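Local coordinates for antifreeze protein type II (Clupea harengus, PDB 2PY2) that probably binds ice crystals and checks their growth in a calcium-dependent way, so lowering the freezing point of herring body fluids, at residues A[16-21]-A[53-58]; A[87-92]-A[109-114]; A[98-103]-A[115-120]. One frame throughout, in Å; residues are numbered along the deposited sequence.

Contact 1: A[16-21]-A[53-58]; sequences FLFNPL and ELTSAD
F18 meets L54 and T55, and its ring lies across the T55 side chain. The two side chains cross at about a right angle. CG2 of T55 touches the ring at CD1, 3.9 Å away. The CA of T55 lies over one ring face, offset toward the rim. P20 N lies over the opposite face, also near the rim. The F18 side chain sets out toward the loop, with CG anti to the backbone N (chi1 174°). The carbonyl O of L54 approaches F18 obliquely and comes within 3.4 Å of F18 CB. L54 also reaches F16, two residues back along the strand. Its CD1 packs on F16 CB at 3.5 Å. The F16 ring itself turns away from the loop, toward F50 and F11. T55 uses its two branches differently: CG2 faces F18, while OG1 bonds outside the pair, to K52 O and N105 OD1. The side-chain packing is apolar, with a backbone carbonyl O lying against F18. The contact joins strand 14-20 to the loop that follows helix 45-52. F18 also rests on S122 and I124 of strand 121-128, and both F18 and T55 touch S62 of strand 62-64.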
loop_
_atom_site.group_PDB
_atom_site.type_symbol
_atom_site.label_atom_id
_atom_site.label_comp_id
_atom_site.label_asym_id
_atom_site.label_seq_id
_atom_site.Cartn_x
_atom_site.Cartn_y
_atom_site.Cartn_z
ATOM N N PHE A 16 0.401 11.238 -4.124
ATOM C CA PHE A 16 -0.326 10.199 -3.408
ATOM C C PHE A 16 -1.796 10.518 -3.234
ATOM O O PHE A 16 -2.194 11.686 -3.178
ATOM C CB PHE A 16 0.297 9.998 -2.027
ATOM C CG PHE A 16 1.698 9.469 -2.065
ATOM C CD1 PHE A 16 1.946 8.107 -1.923
ATOM C CD2 PHE A 16 2.773 10.332 -2.241
ATOM C CE1 PHE A 16 3.242 7.617 -1.952
ATOM C CE2 PHE A 16 4.081 9.850 -2.271
ATOM C CZ PHE A 16 4.318 8.492 -2.127
ATOM N N LEU A 17 -2.605 9.469 -3.139
ATOM C CA LEU A 17 -4.030 9.641 -2.945
ATOM C C LEU A 17 -4.583 8.513 -2.095
ATOM O O LEU A 17 -4.238 7.346 -2.291
ATOM C CB LEU A 17 -4.767 9.669 -4.286
ATOM C CG LEU A 17 -6.282 9.875 -4.188
ATOM C CD1 LEU A 17 -6.573 11.269 -3.647
ATOM C CD2 LEU A 17 -6.920 9.711 -5.554
ATOM N N PHE A 18 -5.423 8.883 -1.134
ATOM C CA PHE A 18 -6.075 7.923 -0.261
ATOM C C PHE A 18 -7.445 7.665 -0.871
ATOM O O PHE A 18 -8.227 8.600 -1.082
ATOM C CB PHE A 18 -6.243 8.493 1.157
ATOM C CG PHE A 18 -7.042 7.606 2.083
ATOM C CD1 PHE A 18 -6.531 6.385 2.524
ATOM C CD2 PHE A 18 -8.302 7.994 2.520
ATOM C CE1 PHE A 18 -7.268 5.565 3.389
ATOM C CE2 PHE A 18 -9.049 7.183 3.389
ATOM C CZ PHE A 18 -8.530 5.965 3.823
ATOM N N ASN A 19 -7.716 6.404 -1.191
ATOM C CA ASN A 19 -9.001 6.010 -1.759
ATOM C C ASN A 19 -9.775 5.348 -0.624
ATOM O O ASN A 19 -9.460 4.232 -0.220
ATOM C CB ASN A 19 -8.773 5.025 -2.911
ATOM C CG ASN A 19 -10.061 4.563 -3.550
ATOM O OD1 ASN A 19 -11.141 5.049 -3.225
ATOM N ND2 ASN A 19 -9.952 3.611 -4.474
ATOM N N PRO A 20 -10.799 6.029 -0.080
ATOM C CA PRO A 20 -11.565 5.434 1.017
ATOM C C PRO A 20 -12.485 4.276 0.635
ATOM O O PRO A 20 -12.933 3.531 1.501
ATOM C CB PRO A 20 -12.329 6.628 1.588
ATOM C CG PRO A 20 -12.598 7.447 0.363
ATOM C CD PRO A 20 -11.278 7.395 -0.378
ATOM N N LEU A 21 -12.752 4.114 -0.655
ATOM C CA LEU A 21 -13.626 3.041 -1.115
ATOM C C LEU A 21 -13.103 1.666 -0.690
ATOM O O LEU A 21 -11.924 1.379 -0.855
ATOM C CB LEU A 21 -13.752 3.111 -2.634
ATOM C CG LEU A 21 -14.721 2.153 -3.324
ATOM C CD1 LEU A 21 -16.095 2.213 -2.668
ATOM C CD2 LEU A 21 -14.804 2.542 -4.804
ATOM N N GLU A 53 -0.288 10.036 7.233
ATOM C CA GLU A 53 -0.984 11.305 7.422
ATOM C C GLU A 53 -2.124 11.503 6.425
ATOM O O GLU A 53 -2.905 12.440 6.546
ATOM C CB GLU A 53 0.002 12.471 7.331
ATOM C CG GLU A 53 1.040 12.455 8.434
ATOM C CD GLU A 53 2.051 13.569 8.305
ATOM O OE1 GLU A 53 2.655 13.708 7.217
ATOM O OE2 GLU A 53 2.245 14.301 9.298
ATOM N N LEU A 54 -2.223 10.616 5.441
ATOM C CA LEU A 54 -3.292 10.700 4.452
ATOM C C LEU A 54 -4.468 9.807 4.838
ATOM O O LEU A 54 -5.531 9.875 4.215
ATOM C CB LEU A 54 -2.790 10.257 3.075
ATOM C CG LEU A 54 -1.718 11.087 2.381
ATOM C CD1 LEU A 54 -1.438 10.497 1.010
ATOM C CD2 LEU A 54 -2.191 12.522 2.256
ATOM N N THR A 55 -4.277 8.987 5.869
ATOM C CA THR A 55 -5.299 8.038 6.298
ATOM C C THR A 55 -6.166 8.433 7.501
ATOM O O THR A 55 -6.795 7.579 8.123
ATOM C CB THR A 55 -4.656 6.659 6.563
ATOM O OG1 THR A 55 -3.741 6.745 7.666
ATOM C CG2 THR A 55 -3.881 6.213 5.335
ATOM N N SER A 56 -6.196 9.729 7.808
ATOM C CA SER A 56 -7.001 10.278 8.907
ATOM C C SER A 56 -6.478 9.981 10.306
ATOM O O SER A 56 -5.571 9.165 10.491
ATOM C CB SER A 56 -8.455 9.801 8.797
ATOM O OG SER A 56 -8.651 8.544 9.426
ATOM N N ALA A 57 -7.059 10.661 11.294
ATOM C CA ALA A 57 -6.664 10.497 12.690
ATOM C C ALA A 57 -6.810 9.063 13.185
ATOM O O ALA A 57 -6.208 8.683 14.191
ATOM C CB ALA A 57 -7.485 11.443 13.578
ATOM N N ASP A 58 -7.600 8.266 12.474
ATOM C CA ASP A 58 -7.821 6.872 12.859
ATOM C C ASP A 58 -6.797 5.930 12.247
ATOM O O ASP A 58 -6.734 4.760 12.617
ATOM C CB ASP A 58 -9.210 6.414 12.425
ATOM C CG ASP A 58 -10.280 7.396 12.800
ATOM O OD1 ASP A 58 -11.471 7.072 12.607
ATOM O OD2 ASP A 58 -9.931 8.497 13.287
#

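Contact 2: A[87-92]-A[109-114]; sequences DWCAAQ and GKCWND. With CA (calcium ion), chain G.
C111 is joined to C89 by a disulfide at the start of strand 111-115, which runs to the calcium site of a C-type lectin fold. W112, N113 and D114 form the WND motif. Q92 opens the QPD motif, completed by P93 and D94. W112 forms a single bridge with W88, bonding to the residues on either side of it in sequence: its N donates to D87 O at 2.8 Å, and its O accepts from C89 N at 2.9 Å. D87 CB makes a CH-pi contact over one face of the W112 indole, 3.7 Å from the centroid of its five-membered ring. The edge of W112 points to the face of W88 in a T-shaped pair, planes at 84°. A water links W112 NE1 to D87 OD2. The N113 amide stacks on the Q92 amide, planes 25° apart, and both carbonyl oxygens bind calcium. D114 binds the ion twice, and D94 and E99 complete the protein ligands. The D114 CG sits between backbone N and carbonyl carbon (chi1 49°). OD2 of D114 is hydrogen-bonded to T95 N, which helps to fix the carboxylate. OD1 binds calcium at 2.5 Å and the D114 carbonyl O at 2.4 Å.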
loop_
_atom_site.group_PDB
_atom_site.type_symbol
_atom_site.label_atom_id
_atom_site.label_comp_id
_atom_site.label_asym_id
_atom_site.label_seq_id
_atom_site.Cartn_x
_atom_site.Cartn_y
_atom_site.Cartn_z
ATOM N N ASP A 87 7.728 -2.441 7.117
ATOM C CA ASP A 87 7.252 -2.034 8.430
ATOM C C ASP A 87 6.350 -3.141 8.974
ATOM O O ASP A 87 5.252 -2.890 9.454
ATOM C CB ASP A 87 6.492 -0.703 8.317
ATOM C CG ASP A 87 6.049 -0.162 9.667
ATOM O OD1 ASP A 87 6.791 -0.337 10.657
ATOM O OD2 ASP A 87 4.966 0.457 9.736
ATOM N N TRP A 88 6.839 -4.377 8.903
ATOM C CA TRP A 88 6.078 -5.533 9.360
ATOM C C TRP A 88 5.692 -5.543 10.837
ATOM O O TRP A 88 6.479 -5.160 11.707
ATOM C CB TRP A 88 6.854 -6.823 9.072
ATOM C CG TRP A 88 7.150 -7.058 7.626
ATOM C CD1 TRP A 88 8.381 -7.135 7.038
ATOM C CD2 TRP A 88 6.194 -7.292 6.588
ATOM N NE1 TRP A 88 8.252 -7.406 5.698
ATOM C CE2 TRP A 88 6.918 -7.508 5.396
ATOM C CE3 TRP A 88 4.794 -7.341 6.551
ATOM C CZ2 TRP A 88 6.289 -7.770 4.178
ATOM C CZ3 TRP A 88 4.170 -7.603 5.336
ATOM C CH2 TRP A 88 4.920 -7.814 4.167
ATOM N N CYS A 89 4.469 -5.984 11.107
ATOM C CA CYS A 89 3.998 -6.116 12.475
ATOM C C CYS A 89 4.761 -7.309 13.042
ATOM O O CYS A 89 5.417 -8.045 12.300
ATOM C CB CYS A 89 2.505 -6.445 12.515
ATOM S SG CYS A 89 1.343 -5.101 12.093
ATOM N N ALA A 90 4.663 -7.514 14.351
ATOM C CA ALA A 90 5.335 -8.643 14.983
ATOM C C ALA A 90 4.817 -9.935 14.357
ATOM O O ALA A 90 3.612 -10.087 14.157
ATOM C CB ALA A 90 5.055 -8.643 16.487
ATOM N N ALA A 91 5.737 -10.846 14.043
ATOM C CA ALA A 91 5.418 -12.143 13.450
ATOM C C ALA A 91 5.136 -12.084 11.950
ATOM O O ALA A 91 5.040 -13.118 11.293
ATOM C CB ALA A 91 4.233 -12.782 14.176
ATOM N N GLN A 92 5.014 -10.877 11.409
ATOM C CA GLN A 92 4.737 -10.690 9.983
ATOM C C GLN A 92 6.031 -10.553 9.193
ATOM O O GLN A 92 7.035 -10.078 9.723
ATOM C CB GLN A 92 3.888 -9.434 9.792
ATOM C CG GLN A 92 2.581 -9.507 10.541
ATOM C CD GLN A 92 1.715 -10.612 10.013
ATOM O OE1 GLN A 92 1.351 -10.597 8.847
ATOM N NE2 GLN A 92 1.389 -11.584 10.856
ATOM N N GLY A 109 -0.506 -1.449 16.448
ATOM C CA GLY A 109 0.819 -0.986 16.074
ATOM C C GLY A 109 0.860 -0.247 14.746
ATOM O O GLY A 109 1.893 0.317 14.386
ATOM N N LYS A 110 -0.255 -0.260 14.016
ATOM C CA LYS A 110 -0.354 0.410 12.718
ATOM C C LYS A 110 0.820 0.046 11.801
ATOM O O LYS A 110 1.458 0.916 11.209
ATOM C CB LYS A 110 -0.420 1.932 12.911
ATOM C CG LYS A 110 -1.584 2.409 13.774
ATOM C CD LYS A 110 -2.931 2.011 13.182
ATOM C CE LYS A 110 -4.096 2.609 13.972
ATOM N NZ LYS A 110 -5.399 2.325 13.309
ATOM N N CYS A 111 1.074 -1.252 11.674
ATOM C CA CYS A 111 2.170 -1.773 10.858
ATOM C C CYS A 111 1.653 -2.599 9.671
ATOM O O CYS A 111 0.446 -2.641 9.412
ATOM C CB CYS A 111 3.073 -2.635 11.738
ATOM S SG CYS A 111 2.112 -3.475 13.035
ATOM N N TRP A 112 2.567 -3.262 8.967
ATOM C CA TRP A 112 2.190 -4.073 7.803
ATOM C C TRP A 112 1.887 -5.517 8.155
ATOM O O TRP A 112 2.509 -6.118 9.033
ATOM C CB TRP A 112 3.294 -4.083 6.750
ATOM C CG TRP A 112 3.676 -2.759 6.158
ATOM C CD1 TRP A 112 3.213 -1.524 6.504
ATOM C CD2 TRP A 112 4.666 -2.551 5.152
ATOM N NE1 TRP A 112 3.862 -0.556 5.776
ATOM C CE2 TRP A 112 4.763 -1.161 4.939
ATOM C CE3 TRP A 112 5.487 -3.409 4.409
ATOM C CZ2 TRP A 112 5.653 -0.605 4.013
ATOM C CZ3 TRP A 112 6.374 -2.854 3.489
ATOM C CH2 TRP A 112 6.448 -1.466 3.301
ATOM N N ASN A 113 0.939 -6.084 7.420
ATOM C CA ASN A 113 0.524 -7.453 7.629
ATOM C C ASN A 113 0.173 -8.026 6.251
ATOM O O ASN A 113 -0.528 -7.360 5.489
ATOM C CB ASN A 113 -0.708 -7.424 8.529
ATOM C CG ASN A 113 -1.137 -8.782 8.979
ATOM O OD1 ASN A 113 -1.341 -9.679 8.166
ATOM N ND2 ASN A 113 -1.293 -8.945 10.289
ATOM N N ASP A 114 0.676 -9.210 5.890
ATOM C CA ASP A 114 0.261 -9.749 4.594
ATOM C C ASP A 114 -1.121 -10.365 4.833
ATOM O O ASP A 114 -1.339 -11.067 5.810
ATOM C CB ASP A 114 1.302 -10.728 3.974
ATOM C CG ASP A 114 1.799 -11.821 4.923
ATOM O OD1 ASP A 114 1.655 -11.722 6.147
ATOM O OD2 ASP A 114 2.390 -12.798 4.416
HETATM CA CA CA G . -0.223 -12.213 7.652
HETATM O O HOH W 1 3.929 1.802 7.302
HETATM O O HOH W 2 4.126 1.461 12.395
HETATM O O HOH W 3 -2.211 -11.906 9.368
#

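Contact 3: A[98-103]-A[115-120]; sequences TECCIQ and TPCTHL. With CA (calcium ion), chain G.
C101 and C117 are bridged by a disulfide with a chi3 of 94°. Each SG is anti to its own carbonyl carbon and beside the backbone N, with chi1 -75° in C101. The sulfur of C100 lies 3.7 Å from C117 SG but is bonded to C69, so two disulfides run close together here. The backbones also pair. C101 and T115 form an antiparallel hydrogen-bonded pair. T115 N donates to C101 O at 2.8 Å, in the carbonyl plane. The return bond, from C101 N to T115 O, is longer at 3.3 Å. The T115 rotamer is doubtful, with chi1 at 111°, away from the staggered positions. Q103 is extended and passes the T115 methyl; the approach of its NE2 to that methyl is too close to be trusted. P116 CD lies 3.7 Å from E99 CB, and P116 CA makes a CA-H...O contact with T98 O. A water bound to C117 N also reaches T98 O and C100 N, both weakly. In E99, CG takes the crowded position between N and the carbonyl carbon. The chain beyond is extended, and OE1 binds calcium at 2.8 Å. T96 OG1 is hydrogen-bonded to the other oxygen, OE2. W25 of helix 25-33 touches both bridged cysteines. The arrangement belongs to the long loop region of the C-type lectin fold, where a glutamate ahead of strand 101-106 completes the calcium site.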
loop_
_atom_site.group_PDB
_atom_site.type_symbol
_atom_site.label_atom_id
_atom_site.label_comp_id
_atom_site.label_asym_id
_atom_site.label_seq_id
_atom_site.Cartn_x
_atom_site.Cartn_y
_atom_site.Cartn_z
ATOM N N THR A 98 -1.783 -17.783 0.632
ATOM C CA THR A 98 -3.199 -17.467 0.831
ATOM C C THR A 98 -3.447 -16.081 1.438
ATOM O O THR A 98 -4.587 -15.623 1.501
ATOM C CB THR A 98 -3.897 -18.515 1.714
ATOM O OG1 THR A 98 -3.266 -18.560 2.998
ATOM C CG2 THR A 98 -3.826 -19.887 1.063
ATOM N N GLU A 99 -2.379 -15.413 1.866
ATOM C CA GLU A 99 -2.480 -14.073 2.460
ATOM C C GLU A 99 -1.237 -13.346 1.965
ATOM O O GLU A 99 -0.344 -13.011 2.740
ATOM C CB GLU A 99 -2.475 -14.190 3.987
ATOM C CG GLU A 99 -1.259 -14.914 4.535
ATOM C CD GLU A 99 -1.386 -15.262 6.004
ATOM O OE1 GLU A 99 -1.805 -14.387 6.790
ATOM O OE2 GLU A 99 -1.050 -16.410 6.368
ATOM N N CYS A 100 -1.210 -13.071 0.666
ATOM C CA CYS A 100 -0.028 -12.501 0.042
ATOM C C CYS A 100 0.019 -11.027 -0.356
ATOM O O CYS A 100 0.999 -10.595 -0.965
ATOM C CB CYS A 100 0.321 -13.377 -1.173
ATOM S SG CYS A 100 -1.034 -13.495 -2.393
ATOM N N CYS A 101 -1.012 -10.255 -0.003
ATOM C CA CYS A 101 -1.073 -8.830 -0.334
ATOM C C CYS A 101 -0.764 -7.993 0.908
ATOM O O CYS A 101 -1.226 -8.323 1.992
ATOM C CB CYS A 101 -2.470 -8.488 -0.868
ATOM S SG CYS A 101 -2.736 -9.081 -2.575
ATOM N N ILE A 102 0.010 -6.919 0.751
ATOM C CA ILE A 102 0.376 -6.087 1.909
ATOM C C ILE A 102 -0.663 -5.052 2.300
ATOM O O ILE A 102 -1.079 -4.235 1.483
ATOM C CB ILE A 102 1.707 -5.327 1.692
ATOM C CG1 ILE A 102 2.844 -6.312 1.417
ATOM C CG2 ILE A 102 2.059 -4.521 2.955
ATOM C CD1 ILE A 102 4.192 -5.632 1.169
ATOM N N GLN A 103 -1.054 -5.090 3.568
ATOM C CA GLN A 103 -2.013 -4.152 4.136
ATOM C C GLN A 103 -1.237 -3.339 5.172
ATOM O O GLN A 103 -0.500 -3.915 5.975
ATOM C CB GLN A 103 -3.140 -4.904 4.851
ATOM C CG GLN A 103 -4.215 -3.982 5.383
ATOM C CD GLN A 103 -5.240 -4.688 6.261
ATOM O OE1 GLN A 103 -6.138 -4.048 6.788
ATOM N NE2 GLN A 103 -5.105 -6.008 6.425
ATOM N N THR A 115 -2.082 -10.054 3.974
ATOM C CA THR A 115 -3.438 -10.536 4.207
ATOM C C THR A 115 -4.109 -11.028 2.934
ATOM O O THR A 115 -3.664 -10.722 1.834
ATOM C CB THR A 115 -4.300 -9.420 4.927
ATOM O OG1 THR A 115 -5.304 -8.891 4.056
ATOM C CG2 THR A 115 -3.411 -8.292 5.409
ATOM N N PRO A 116 -5.164 -11.840 3.070
ATOM C CA PRO A 116 -5.869 -12.355 1.891
ATOM C C PRO A 116 -6.266 -11.196 0.971
ATOM O O PRO A 116 -6.920 -10.247 1.395
ATOM C CB PRO A 116 -7.069 -13.073 2.500
ATOM C CG PRO A 116 -6.515 -13.578 3.799
ATOM C CD PRO A 116 -5.731 -12.401 4.313
ATOM N N CYS A 117 -5.873 -11.280 -0.292
ATOM C CA CYS A 117 -6.153 -10.204 -1.235
ATOM C C CYS A 117 -7.630 -9.929 -1.477
ATOM O O CYS A 117 -7.971 -8.877 -2.009
ATOM C CB CYS A 117 -5.468 -10.481 -2.571
ATOM S SG CYS A 117 -3.690 -10.875 -2.445
ATOM N N THR A 118 -8.504 -10.861 -1.105
ATOM C CA THR A 118 -9.940 -10.664 -1.308
ATOM C C THR A 118 -10.617 -9.787 -0.258
ATOM O O THR A 118 -11.780 -9.416 -0.414
ATOM C CB THR A 118 -10.689 -12.005 -1.379
ATOM O OG1 THR A 118 -10.315 -12.822 -0.265
ATOM C CG2 THR A 118 -10.348 -12.729 -2.679
ATOM N N HIS A 119 -9.898 -9.452 0.809
ATOM C CA HIS A 119 -10.459 -8.607 1.866
ATOM C C HIS A 119 -10.693 -7.204 1.337
ATOM O O HIS A 119 -9.886 -6.698 0.564
ATOM C CB HIS A 119 -9.487 -8.519 3.045
ATOM C CG HIS A 119 -9.458 -9.748 3.897
ATOM N ND1 HIS A 119 -9.937 -10.966 3.465
ATOM C CD2 HIS A 119 -8.977 -9.952 5.144
ATOM C CE1 HIS A 119 -9.751 -11.870 4.413
ATOM N NE2 HIS A 119 -9.171 -11.279 5.443
ATOM N N LEU A 120 -11.770 -6.562 1.781
ATOM C CA LEU A 120 -12.064 -5.200 1.338
ATOM C C LEU A 120 -11.403 -4.161 2.243
ATOM O O LEU A 120 -11.586 -4.198 3.454
ATOM C CB LEU A 120 -13.579 -4.947 1.344
ATOM C CG LEU A 120 -14.484 -5.829 0.475
ATOM C CD1 LEU A 120 -13.955 -5.858 -0.937
ATOM C CD2 LEU A 120 -14.551 -7.239 1.030
HETATM CA CA CA G . -0.223 -12.213 7.652
HETATM O O HOH W 4 -4.230 -13.782 -0.807
HETATM O O HOH W 3 -2.211 -11.906 9.368
#

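In the fold
Contact 1 closes before the other two open. Contacts 2 and 3 cross along the chain, their segments alternating. Their centres are about 13 Å apart, and they meet through the neighbouring strands 101-106 and 111-115, where N113 N probably bonds to Q103 O. Both supply ligands to the same calcium ion and share one water. The centre of contact 1 lies about 18 Å from that of contact 2 and 19 Å from that of contact 3. All three reach the same mixed sheet, and K110 NZ links contact 2 to D58 O. Contact 1 thus belongs to the body of the lectin-like domain, while contacts 2 and 3 build its calcium end, probably the ice-binding region.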